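Local coordinates for mitotic checkpoint control protein kinase BUB1 (Drosophila melanogaster, PDB 6JKK), which probably binds ATP and phosphorylates proteins through its kinase domain, the part in this chain, in mitotic checkpoint control at the kinetochore, at residues 251-256 with 297-302; 280-283 with 287-290; 291-296 with 314-319. One frame throughout, in Å; residues are numbered along the deposited sequence.

In the fold
All three contacts lie in the C-terminal lobe of the kinase domain and share helix 288-299 at different points. Contact 1 is buried and wholly apolar, joining the end of that helix to helix 246-261. Contact 3 is also buried but mixed: its hydrophobic half faces inward, while an asparagine amide bonds to a glutamine amide of helix 310-322 on the partly exposed side. Contact 2, its centre about 24 Å from the centre of the chain, lies farthest out and is partly buried; there a loop meets the helix start through backbone carbonyls, arginine methylenes and a water. Met-256 of contact 1 packs on Ile-294 of contact 3, and Val-282 of contact 2 on Trp-291 and Phe-295.

Contact 1 of 3, residues 251-256 with 297-302; sequences GLVSVM and TLLNIR
Val-253 and Leu-298 carry the apolar packing, their side chains running antiparallel alongside one another. Val-253 CG2 sits a close-packed 3.5 Å from Leu-298 CB, and 3.8 Å from Leu-298 CD1. The same methyl reaches Leu-299 CG at 4.2 Å, so one valine branch bridges two consecutive leucines at the end of helix 288-299. Its other branch, CG1, anti to the backbone N (chi1 176°), turns to Phe-295 one turn earlier on that helix. Met-256 adds a second touch through its terminal methyl: its extended chain runs roughly perpendicular to Leu-298 and brings CE to 4.0 Å from Leu-298 CD1.

Polar bonding stays within helix 246-261. Ser-254 OG donates to Gly-251 O at 2.7 Å, and Val-255 N donates to the same carbonyl at 3.0 Å, so the serine hydroxyl is satisfied by its own helix.

Around this seam, Leu-249 and Tyr-250 extend the packing onto Leu-298 and Leu-299, and Met-265 also covers Val-253. With every touching residue buried and hydrophobic, the two helices are held here by shape and exclusion of water, without directional bonds between them.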
loop_
_atom_site.group_PDB
_atom_site.type_symbol
_atom_site.label_atom_id
_atom_site.label_comp_id
_atom_site.label_asym_id
_atom_site.label_seq_id
_atom_site.Cartn_x
_atom_site.Cartn_y
_atom_site.Cartn_z
ATOM N N GLY A 251 0.307 2.479 -9.763
ATOM C CA GLY A 251 0.947 2.797 -8.494
ATOM C C GLY A 251 2.143 1.910 -8.208
ATOM O O GLY A 251 3.185 2.377 -7.715
ATOM N N LEU A 252 1.988 0.625 -8.531
ATOM C CA LEU A 252 3.053 -0.363 -8.384
ATOM C C LEU A 252 4.314 0.048 -9.136
ATOM O O LEU A 252 5.416 0.011 -8.584
ATOM C CB LEU A 252 2.586 -1.723 -8.909
ATOM C CG LEU A 252 2.475 -2.894 -7.936
ATOM C CD1 LEU A 252 2.221 -4.188 -8.696
ATOM C CD2 LEU A 252 3.721 -3.015 -7.072
ATOM N N VAL A 253 4.155 0.421 -10.403
ATOM C CA VAL A 253 5.289 0.877 -11.207
ATOM C C VAL A 253 5.940 2.099 -10.579
ATOM O O VAL A 253 7.170 2.193 -10.514
ATOM C CB VAL A 253 4.878 1.194 -12.658
ATOM C CG1 VAL A 253 6.048 1.767 -13.437
ATOM C CG2 VAL A 253 4.384 -0.054 -13.341
ATOM N N SER A 254 5.115 3.032 -10.111
ATOM C CA SER A 254 5.633 4.258 -9.520
ATOM C C SER A 254 6.535 3.921 -8.332
ATOM O O SER A 254 7.567 4.563 -8.132
ATOM C CB SER A 254 4.492 5.190 -9.098
ATOM O OG SER A 254 4.069 4.909 -7.775
ATOM N N VAL A 255 6.164 2.898 -7.562
ATOM C CA VAL A 255 6.980 2.480 -6.419
ATOM C C VAL A 255 8.286 1.822 -6.879
ATOM O O VAL A 255 9.359 2.105 -6.338
ATOM C CB VAL A 255 6.224 1.513 -5.489
ATOM C CG1 VAL A 255 7.120 1.097 -4.330
ATOM C CG2 VAL A 255 4.967 2.168 -4.950
ATOM N N MET A 256 8.193 0.940 -7.869
ATOM C CA MET A 256 9.387 0.305 -8.421
ATOM C C MET A 256 10.339 1.371 -8.950
ATOM O O MET A 256 11.553 1.262 -8.789
ATOM C CB MET A 256 9.026 -0.669 -9.548
ATOM C CG MET A 256 8.119 -1.819 -9.141
ATOM S SD MET A 256 7.801 -2.836 -10.595
ATOM C CE MET A 256 6.665 -4.048 -9.898
ATOM N N THR A 297 4.170 -3.695 -19.374
ATOM C CA THR A 297 3.034 -4.574 -19.122
ATOM C C THR A 297 2.084 -3.970 -18.093
ATOM O O THR A 297 0.858 -4.060 -18.225
ATOM C CB THR A 297 3.515 -5.943 -18.631
ATOM O OG1 THR A 297 4.337 -6.542 -19.639
ATOM C CG2 THR A 297 2.346 -6.859 -18.337
ATOM N N LEU A 298 2.653 -3.354 -17.063
ATOM C CA LEU A 298 1.841 -2.810 -15.981
ATOM C C LEU A 298 1.238 -1.449 -16.328
ATOM O O LEU A 298 0.208 -1.069 -15.770
ATOM C CB LEU A 298 2.654 -2.723 -14.687
ATOM C CG LEU A 298 3.037 -4.030 -13.986
ATOM C CD1 LEU A 298 4.064 -3.782 -12.885
ATOM C CD2 LEU A 298 1.808 -4.703 -13.409
ATOM N N LEU A 299 1.875 -0.721 -17.244
ATOM C CA LEU A 299 1.392 0.607 -17.630
ATOM C C LEU A 299 0.431 0.586 -18.814
ATOM O O LEU A 299 -0.394 1.491 -18.972
ATOM C CB LEU A 299 2.565 1.530 -17.970
ATOM C CG LEU A 299 3.416 2.048 -16.816
ATOM C CD1 LEU A 299 4.574 2.877 -17.335
ATOM C CD2 LEU A 299 2.557 2.872 -15.883
ATOM N N ASN A 300 0.548 -0.430 -19.658
ATOM C CA ASN A 300 -0.212 -0.447 -20.898
ATOM C C ASN A 300 -1.140 -1.643 -20.968
ATOM O O ASN A 300 -0.759 -2.709 -21.457
ATOM C CB ASN A 300 0.737 -0.422 -22.093
ATOM C CG ASN A 300 1.620 0.816 -22.107
ATOM O OD1 ASN A 300 1.273 1.830 -22.712
ATOM N ND2 ASN A 300 2.763 0.737 -21.437
ATOM N N ILE A 301 -2.359 -1.448 -20.475
ATOM C CA ILE A 301 -3.357 -2.511 -20.387
ATOM C C ILE A 301 -4.533 -2.196 -21.310
ATOM O O ILE A 301 -5.020 -1.062 -21.343
ATOM C CB ILE A 301 -3.821 -2.691 -18.924
ATOM C CG1 ILE A 301 -2.615 -3.047 -18.051
ATOM C CG2 ILE A 301 -4.889 -3.766 -18.813
ATOM C CD1 ILE A 301 -2.793 -2.747 -16.573
ATOM N N ARG A 302 -4.973 -3.198 -22.068
ATOM C CA ARG A 302 -5.941 -2.997 -23.145
ATOM C C ARG A 302 -7.298 -2.492 -22.654
ATOM O O ARG A 302 -7.827 -1.496 -23.162
ATOM C CB ARG A 302 -6.118 -4.300 -23.928
ATOM C CG ARG A 302 -6.110 -4.130 -25.432
ATOM C CD ARG A 302 -5.905 -5.464 -26.134
ATOM N NE ARG A 302 -7.046 -6.357 -25.967
ATOM C CZ ARG A 302 -6.995 -7.543 -25.371
ATOM N NH1 ARG A 302 -5.844 -7.991 -24.886
ATOM N NH2 ARG A 302 -8.091 -8.288 -25.273
#

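Contact 2 of 3, residues 280-283 with 287-290; sequences TNVP and QRTM
Val-282 meets Arg-288 first through its side chain: CG1, held anti to the backbone N (chi1 -173°), lies 3.9 Å from Arg-288 CG and 4.0 Å from Arg-288 CA, at the root of the arginine. Its carbonyl then takes over. Val-282 O is 3.4 Å from Arg-288 CG and 3.5 Å from Arg-288 CD, and lies at the edge of the guanidinium, near its plane. A water near both groups accepts from Arg-288 NH1 at 2.9 Å; its 2.5 Å approach to Val-282 O is unusually short, so that leg of the bridge is doubtful. At Pro-283 it is again the backbone that touches: Pro-283 O comes within 3.2 Å of Arg-288 CG, while CB points away from the helix start. Bends at chi2 (-120°) and chi3 (-50°) lead the chain from CG, which faces both carbonyls, along Val-282 O toward the water.

Arg-288 opens helix 288-299, after Gln-287 at the N-cap position, whose backbone N donates to Glu-156 at the start of helix 156-175. The loop follows strand 276-278. Val-282 packs inward on Trp-291 and Phe-295 of the same helix, and Pro-283 touches Phe-261 at the end of helix 246-261.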
loop_
_atom_site.group_PDB
_atom_site.type_symbol
_atom_site.label_atom_id
_atom_site.label_comp_id
_atom_site.label_asym_id
_atom_site.label_seq_id
_atom_site.Cartn_x
_atom_site.Cartn_y
_atom_site.Cartn_z
ATOM N N THR A 280 12.387 8.109 -17.579
ATOM C CA THR A 280 13.720 7.616 -17.250
ATOM C C THR A 280 14.090 6.365 -18.048
ATOM O O THR A 280 13.348 5.381 -18.057
ATOM C CB THR A 280 13.814 7.282 -15.741
ATOM O OG1 THR A 280 13.573 8.467 -14.972
ATOM C CG2 THR A 280 15.185 6.735 -15.397
ATOM N N ASN A 281 15.238 6.407 -18.718
ATOM C CA ASN A 281 15.770 5.228 -19.390
ATOM C C ASN A 281 16.398 4.261 -18.389
ATOM O O ASN A 281 17.272 4.648 -17.613
ATOM C CB ASN A 281 16.817 5.632 -20.431
ATOM C CG ASN A 281 16.247 6.508 -21.534
ATOM O OD1 ASN A 281 15.186 6.218 -22.086
ATOM N ND2 ASN A 281 16.953 7.586 -21.858
ATOM N N VAL A 282 15.944 3.012 -18.401
ATOM C CA VAL A 282 16.598 1.955 -17.638
ATOM C C VAL A 282 18.003 1.780 -18.210
ATOM O O VAL A 282 18.158 1.647 -19.423
ATOM C CB VAL A 282 15.839 0.622 -17.765
ATOM C CG1 VAL A 282 16.428 -0.418 -16.827
ATOM C CG2 VAL A 282 14.349 0.824 -17.476
ATOM N N PRO A 283 19.035 1.817 -17.348
ATOM C CA PRO A 283 20.420 1.654 -17.817
ATOM C C PRO A 283 20.621 0.319 -18.541
ATOM O O PRO A 283 20.070 -0.682 -18.092
ATOM C CB PRO A 283 21.233 1.683 -16.517
ATOM C CG PRO A 283 20.379 2.458 -15.551
ATOM C CD PRO A 283 18.963 2.102 -15.902
ATOM N N GLN A 287 18.980 -5.113 -15.816
ATOM C CA GLN A 287 18.257 -6.123 -16.566
ATOM C C GLN A 287 17.187 -5.386 -17.369
ATOM O O GLN A 287 15.993 -5.463 -17.078
ATOM C CB GLN A 287 17.691 -7.193 -15.631
ATOM C CG GLN A 287 18.797 -7.948 -14.876
ATOM C CD GLN A 287 19.789 -8.614 -15.819
ATOM O OE1 GLN A 287 19.395 -9.387 -16.688
ATOM N NE2 GLN A 287 21.077 -8.305 -15.663
ATOM N N ARG A 288 17.663 -4.670 -18.388
ATOM C CA ARG A 288 16.887 -3.687 -19.146
ATOM C C ARG A 288 15.617 -4.258 -19.752
ATOM O O ARG A 288 14.524 -3.736 -19.527
ATOM C CB ARG A 288 17.758 -3.107 -20.265
ATOM C CG ARG A 288 17.884 -1.604 -20.245
ATOM C CD ARG A 288 17.359 -0.988 -21.534
ATOM N NE ARG A 288 17.909 -1.631 -22.726
ATOM C CZ ARG A 288 18.917 -1.146 -23.444
ATOM N NH1 ARG A 288 19.496 -0.002 -23.098
ATOM N NH2 ARG A 288 19.345 -1.799 -24.515
ATOM N N THR A 289 15.774 -5.322 -20.532
ATOM C CA THR A 289 14.646 -5.989 -21.173
ATOM C C THR A 289 13.600 -6.407 -20.141
ATOM O O THR A 289 12.398 -6.252 -20.365
ATOM C CB THR A 289 15.114 -7.209 -21.998
ATOM O OG1 THR A 289 16.060 -6.779 -22.983
ATOM C CG2 THR A 289 13.937 -7.870 -22.700
ATOM N N MET A 290 14.055 -6.914 -18.999
ATOM C CA MET A 290 13.134 -7.349 -17.955
ATOM C C MET A 290 12.346 -6.183 -17.368
ATOM O O MET A 290 11.112 -6.238 -17.283
ATOM C CB MET A 290 13.872 -8.084 -16.836
ATOM C CG MET A 290 12.957 -8.475 -15.685
ATOM S SD MET A 290 13.861 -8.913 -14.190
ATOM C CE MET A 290 14.371 -7.286 -13.629
HETATM O O HOH W 1 17.930 2.055 -21.832
#

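Contact 3 of 3, residues 291-296 with 314-319; sequences WENIFR and RTQLKC
Two nearly antiparallel helices of the kinase C-terminal lobe pack here, 288-299 through Asn-293, Ile-294 and Trp-291, and 310-322 through Gln-316 and Leu-317. Their local axes approach to 10.6 Å, with 163° between their N-to-C directions.

On the polar side, Asn-293 ND2 donates to Gln-316 OE1 at 3.2 Å in a nearly straight bond. The acceptor lies close to the asparagine amide plane, whereas the donor stands off the glutamine carbonyl plane, and the two amide planes are 76° apart. Gln-316 reaches across with its chain extended beyond CG, and its OE1 also rests 3.7 Å from Asn-293 CB. A chi1 of -83°, with CG anti to the carbonyl carbon, places the Asn-293 amide between Gln-316 and Arg-296. Its other end is used as well: Arg-296 NH2, one turn on, donates to Asn-293 OD1 at 3.2 Å, in the carbonyl plane on a lone pair. Gripped at both N and O, the amide has its flip fixed. A leucine in place of Asn-293 has neither amide N nor O, and would probably leave Gln-316 OE1 without a mate and the Arg-296 guanidinium freer to turn.

On the buried side, Leu-317 CD2 is the focus. Ile-294 CD1 meets it at 3.6 Å, the side chains crossing nearly squarely, and Trp-291 CH2 lies 4.2 Å from it, with the methyl over one face of the indole.

Helix 156-175 flanks this apolar side: Leu-167 touches Leu-317, Met-160 and Ser-163 touch Trp-291, and Glu-156 accepts from Trp-291 NE1. Helix 246-261 adjoins it as well, with Met-256 against Ile-294 and Leu-260 against Trp-291.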
loop_
_atom_site.group_PDB
_atom_site.type_symbol
_atom_site.label_atom_id
_atom_site.label_comp_id
_atom_site.label_asym_id
_atom_site.label_seq_id
_atom_site.Cartn_x
_atom_site.Cartn_y
_atom_site.Cartn_z
ATOM N N TRP A 291 13.055 -5.136 -16.949
ATOM C CA TRP A 291 12.397 -3.973 -16.359
ATOM C C TRP A 291 11.468 -3.312 -17.369
ATOM O O TRP A 291 10.356 -2.905 -17.023
ATOM C CB TRP A 291 13.418 -2.952 -15.843
ATOM C CG TRP A 291 14.089 -3.366 -14.562
ATOM C CD1 TRP A 291 15.418 -3.637 -14.381
ATOM C CD2 TRP A 291 13.460 -3.572 -13.291
ATOM N NE1 TRP A 291 15.652 -3.998 -13.073
ATOM C CE2 TRP A 291 14.465 -3.961 -12.382
ATOM C CE3 TRP A 291 12.144 -3.462 -12.830
ATOM C CZ2 TRP A 291 14.195 -4.242 -11.042
ATOM C CZ3 TRP A 291 11.876 -3.739 -11.497
ATOM C CH2 TRP A 291 12.898 -4.124 -10.620
ATOM N N GLU A 292 11.919 -3.210 -18.616
ATOM C CA GLU A 292 11.075 -2.634 -19.659
ATOM C C GLU A 292 9.807 -3.472 -19.886
ATOM O O GLU A 292 8.723 -2.911 -20.061
ATOM C CB GLU A 292 11.865 -2.399 -20.951
ATOM C CG GLU A 292 12.879 -1.256 -20.824
ATOM C CD GLU A 292 13.639 -0.968 -22.106
ATOM O OE1 GLU A 292 13.606 -1.813 -23.025
ATOM O OE2 GLU A 292 14.277 0.104 -22.187
ATOM N N ASN A 293 9.941 -4.800 -19.853
ATOM C CA ASN A 293 8.781 -5.694 -19.886
ATOM C C ASN A 293 7.805 -5.385 -18.755
ATOM O O ASN A 293 6.607 -5.205 -18.977
ATOM C CB ASN A 293 9.210 -7.168 -19.777
ATOM C CG ASN A 293 9.644 -7.768 -21.109
ATOM O OD1 ASN A 293 9.485 -7.162 -22.170
ATOM N ND2 ASN A 293 10.181 -8.986 -21.053
ATOM N N ILE A 294 8.328 -5.349 -17.532
ATOM C CA ILE A 294 7.513 -5.108 -16.350
ATOM C C ILE A 294 6.785 -3.764 -16.417
ATOM O O ILE A 294 5.572 -3.703 -16.210
ATOM C CB ILE A 294 8.361 -5.188 -15.061
ATOM C CG1 ILE A 294 8.938 -6.596 -14.890
ATOM C CG2 ILE A 294 7.522 -4.802 -13.838
ATOM C CD1 ILE A 294 10.043 -6.681 -13.843
ATOM N N PHE A 295 7.522 -2.700 -16.719
ATOM C CA PHE A 295 6.938 -1.363 -16.789
ATOM C C PHE A 295 5.890 -1.281 -17.901
ATOM O O PHE A 295 4.791 -0.759 -17.691
ATOM C CB PHE A 295 8.025 -0.303 -17.009
ATOM C CG PHE A 295 9.009 -0.176 -15.869
ATOM C CD1 PHE A 295 8.790 -0.819 -14.656
ATOM C CD2 PHE A 295 10.156 0.599 -16.021
ATOM C CE1 PHE A 295 9.699 -0.697 -13.611
ATOM C CE2 PHE A 295 11.070 0.726 -14.987
ATOM C CZ PHE A 295 10.840 0.079 -13.780
ATOM N N ARG A 296 6.224 -1.808 -19.076
ATOM C CA ARG A 296 5.318 -1.738 -20.222
ATOM C C ARG A 296 4.031 -2.519 -19.977
ATOM O O ARG A 296 2.937 -2.061 -20.318
ATOM C CB ARG A 296 6.004 -2.241 -21.494
ATOM C CG ARG A 296 5.196 -1.991 -22.760
ATOM C CD ARG A 296 5.897 -2.511 -24.012
ATOM N NE ARG A 296 7.310 -2.812 -23.802
ATOM C CZ ARG A 296 7.790 -4.038 -23.596
ATOM N NH1 ARG A 296 6.971 -5.081 -23.568
ATOM N NH2 ARG A 296 9.088 -4.222 -23.413
ATOM N N ARG A 314 6.340 -11.907 -11.690
ATOM C CA ARG A 314 7.120 -12.407 -10.562
ATOM C C ARG A 314 8.100 -13.464 -11.062
ATOM O O ARG A 314 9.253 -13.485 -10.644
ATOM C CB ARG A 314 6.214 -12.982 -9.465
ATOM C CG ARG A 314 5.408 -11.943 -8.703
ATOM C CD ARG A 314 4.686 -12.557 -7.497
ATOM N NE ARG A 314 5.616 -12.949 -6.435
ATOM C CZ ARG A 314 5.861 -14.204 -6.064
ATOM N NH1 ARG A 314 5.225 -15.217 -6.641
ATOM N NH2 ARG A 314 6.728 -14.449 -5.085
ATOM N N THR A 315 7.651 -14.310 -11.981
ATOM C CA THR A 315 8.526 -15.321 -12.582
ATOM C C THR A 315 9.728 -14.679 -13.273
ATOM O O THR A 315 10.860 -15.165 -13.153
ATOM C CB THR A 315 7.754 -16.217 -13.557
ATOM O OG1 THR A 315 6.770 -16.962 -12.823
ATOM C CG2 THR A 315 8.697 -17.200 -14.271
ATOM N N GLN A 316 9.490 -13.577 -13.980
ATOM C CA GLN A 316 10.575 -12.894 -14.672
ATOM C C GLN A 316 11.626 -12.409 -13.682
ATOM O O GLN A 316 12.829 -12.573 -13.913
ATOM C CB GLN A 316 10.041 -11.734 -15.519
ATOM C CG GLN A 316 9.184 -12.180 -16.711
ATOM C CD GLN A 316 8.978 -11.066 -17.719
ATOM O OE1 GLN A 316 9.938 -10.418 -18.147
ATOM N NE2 GLN A 316 7.727 -10.833 -18.102
ATOM N N LEU A 317 11.164 -11.823 -12.580
ATOM C CA LEU A 317 12.052 -11.333 -11.534
ATOM C C LEU A 317 12.826 -12.463 -10.851
ATOM O O LEU A 317 14.022 -12.328 -10.592
ATOM C CB LEU A 317 11.259 -10.525 -10.505
ATOM C CG LEU A 317 10.713 -9.188 -11.001
ATOM C CD1 LEU A 317 9.569 -8.704 -10.105
ATOM C CD2 LEU A 317 11.826 -8.146 -11.058
ATOM N N LYS A 318 12.147 -13.568 -10.559
ATOM C CA LYS A 318 12.796 -14.712 -9.924
ATOM C C LYS A 318 13.894 -15.288 -10.811
ATOM O O LYS A 318 14.930 -15.747 -10.318
ATOM C CB LYS A 318 11.776 -15.805 -9.640
ATOM C CG LYS A 318 10.583 -15.338 -8.847
ATOM C CD LYS A 318 10.750 -15.561 -7.378
ATOM C CE LYS A 318 9.495 -16.202 -6.821
ATOM N NZ LYS A 318 9.047 -17.241 -7.780
ATOM N N CYS A 319 13.658 -15.284 -12.121
ATOM C CA CYS A 319 14.638 -15.809 -13.071
ATOM C C CYS A 319 15.899 -14.955 -13.064
ATOM O O CYS A 319 17.011 -15.469 -13.130
ATOM C CB CYS A 319 14.058 -15.848 -14.483
ATOM S SG CYS A 319 12.866 -17.170 -14.766
#